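PDB 5WPW: cocosin 1 acidic chain from Cocos nucifera, which serves as an 11S seed storage globulin, a hexameric nutrient reservoir of two-cupin subunits, in coconut. Local coordinates for residues A[310-315]-A[359-364]. The protein carries 2 engineered substitutions. Sequence-based numbering, arbitrary orientation.
Sequences IMYCTG and QLVSIK
Residues 310-314 and 359-364 run antiparallel as neighbouring strands of the second cupin domain's β-sheet, with their axes at 152°, until a classic β bulge sets Thr314 and Gly315 together opposite Gln359. Paired backbone hydrogen bonds join Ile310 to Ile363 and Tyr312 to Val361; at the bulge Thr314 N reaches Gln359 O from above the carbonyl plane at 3.0 Å, while Gln359 N returns a nearly straight hydrogen bond to Gly315 O, though it too comes from above the carbonyl plane. On one face the Met311 chain, CG anti to the backbone N (chi1 -173°) and bent only at its last torsion, crosses Leu360 obliquely, bringing SD 3.7 Å from CD2 of Leu360. On the other, Val361 CG1 lies at the edge of the Tyr312 ring and 3.9 Å from Thr314 CG2; strand 61-67 of the first cupin domain packs against this side through Val66, Tyr64 and Leu62. Gln359 bends at chi2 (102°) so that OE1 comes 3.3 Å from CA of Gly315, a position with no side chain to obstruct it. One water links this OE1 to Thr314 OG1, which is also hydrogen-bonded to Arg290 NH1. The pair exemplifies how a classic bulge, setting two residues opposite one, takes largely apolar side-chain contacts into a polar cluster, where water and Arg290 satisfy the threonine hydroxyl.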
loop_
_atom_site.group_PDB
_atom_site.type_symbol
_atom_site.label_atom_id
_atom_site.label_comp_id
_atom_site.label_asym_id
_atom_site.label_seq_id
_atom_site.Cartn_x
_atom_site.Cartn_y
_atom_site.Cartn_z
ATOM N N ILE A 310 -6.559 26.056 -9.469
ATOM C CA ILE A 310 -6.848 27.362 -8.884
ATOM C C ILE A 310 -5.628 28.230 -9.155
ATOM O O ILE A 310 -4.583 28.092 -8.515
ATOM C CB ILE A 310 -7.165 27.269 -7.390
ATOM C CG1 ILE A 310 -8.397 26.396 -7.173
ATOM C CG2 ILE A 310 -7.438 28.654 -6.821
ATOM C CD1 ILE A 310 -8.090 24.963 -6.851
ATOM N N MET A 311 -5.753 29.128 -10.122
ATOM C CA MET A 311 -4.617 29.889 -10.609
ATOM C C MET A 311 -4.665 31.296 -10.028
ATOM O O MET A 311 -5.701 31.969 -10.118
ATOM C CB MET A 311 -4.636 29.950 -12.132
ATOM C CG MET A 311 -3.400 30.571 -12.724
ATOM S SD MET A 311 -3.403 30.549 -14.538
ATOM C CE MET A 311 -4.693 29.368 -14.853
ATOM N N TYR A 312 -3.537 31.746 -9.476
ATOM C CA TYR A 312 -3.401 33.070 -8.872
ATOM C C TYR A 312 -2.211 33.775 -9.499
ATOM O O TYR A 312 -1.097 33.246 -9.467
ATOM C CB TYR A 312 -3.212 32.962 -7.355
ATOM C CG TYR A 312 -3.023 34.291 -6.666
ATOM C CD1 TYR A 312 -4.106 35.123 -6.432
ATOM C CD2 TYR A 312 -1.765 34.719 -6.255
ATOM C CE1 TYR A 312 -3.948 36.337 -5.805
ATOM C CE2 TYR A 312 -1.598 35.947 -5.626
ATOM C CZ TYR A 312 -2.702 36.738 -5.397
ATOM O OH TYR A 312 -2.573 37.956 -4.786
ATOM N N CYS A 313 -2.423 34.972 -10.044
ATOM C CA CYS A 313 -1.331 35.686 -10.711
ATOM C C CYS A 313 -0.553 36.523 -9.695
ATOM O O CYS A 313 -1.131 37.358 -8.986
ATOM C CB CYS A 313 -1.852 36.554 -11.852
ATOM S SG CYS A 313 -0.548 37.590 -12.578
ATOM N N THR A 314 0.741 36.240 -9.571
ATOM C CA THR A 314 1.621 36.922 -8.629
ATOM C C THR A 314 2.358 38.106 -9.252
ATOM O O THR A 314 3.006 38.857 -8.529
ATOM C CB THR A 314 2.655 35.945 -8.052
ATOM O OG1 THR A 314 3.511 35.466 -9.092
ATOM C CG2 THR A 314 1.967 34.730 -7.373
ATOM N N GLY A 315 2.290 38.278 -10.560
ATOM C CA GLY A 315 3.043 39.344 -11.208
ATOM C C GLY A 315 2.845 39.312 -12.706
ATOM O O GLY A 315 2.351 38.330 -13.276
ATOM N N GLN A 359 3.602 35.717 -14.268
ATOM C CA GLN A 359 3.949 34.729 -13.240
ATOM C C GLN A 359 2.716 34.299 -12.457
ATOM O O GLN A 359 1.887 35.130 -12.063
ATOM C CB GLN A 359 4.986 35.259 -12.236
ATOM C CG GLN A 359 6.255 35.803 -12.866
ATOM C CD GLN A 359 6.246 37.323 -12.910
ATOM O OE1 GLN A 359 5.952 37.977 -11.913
ATOM N NE2 GLN A 359 6.551 37.887 -14.073
ATOM N N LEU A 360 2.601 33.000 -12.196
ATOM C CA LEU A 360 1.465 32.566 -11.408
ATOM C C LEU A 360 1.864 31.380 -10.539
ATOM O O LEU A 360 2.930 30.774 -10.696
ATOM C CB LEU A 360 0.273 32.216 -12.295
ATOM C CG LEU A 360 0.656 31.240 -13.403
ATOM C CD1 LEU A 360 0.281 29.768 -13.124
ATOM C CD2 LEU A 360 0.071 31.721 -14.719
ATOM N N VAL A 361 1.000 31.102 -9.579
ATOM C CA VAL A 361 1.042 29.883 -8.791
ATOM C C VAL A 361 -0.317 29.230 -8.945
ATOM O O VAL A 361 -1.354 29.908 -8.891
ATOM C CB VAL A 361 1.381 30.161 -7.313
ATOM C CG1 VAL A 361 0.467 31.226 -6.733
ATOM C CG2 VAL A 361 1.284 28.873 -6.497
ATOM N N SER A 362 -0.315 27.933 -9.203
ATOM C CA SER A 362 -1.557 27.199 -9.293
ATOM C C SER A 362 -1.596 26.191 -8.170
ATOM O O SER A 362 -0.576 25.596 -7.840
ATOM C CB SER A 362 -1.713 26.490 -10.638
ATOM O OG SER A 362 -1.833 27.446 -11.676
ATOM N N ILE A 363 -2.771 26.024 -7.586
ATOM C CA ILE A 363 -3.037 24.968 -6.615
ATOM C C ILE A 363 -4.040 24.025 -7.250
ATOM O O ILE A 363 -5.086 24.466 -7.724
ATOM C CB ILE A 363 -3.596 25.519 -5.294
ATOM C CG1 ILE A 363 -2.662 26.565 -4.678
ATOM C CG2 ILE A 363 -3.926 24.347 -4.323
ATOM C CD1 ILE A 363 -1.247 26.060 -4.406
ATOM N N LYS A 364 -3.746 22.731 -7.235
ATOM C CA LYS A 364 -4.576 21.750 -7.931
ATOM C C LYS A 364 -5.141 20.766 -6.926
ATOM O O LYS A 364 -4.470 20.415 -5.956
ATOM C CB LYS A 364 -3.768 21.055 -9.034
ATOM C CG LYS A 364 -3.191 22.080 -10.042
ATOM C CD LYS A 364 -2.497 21.450 -11.260
ATOM C CE LYS A 364 -2.123 22.529 -12.296
ATOM N NZ LYS A 364 -1.766 21.910 -13.612
HETATM O O HOH W 1 5.611 36.912 -9.353
#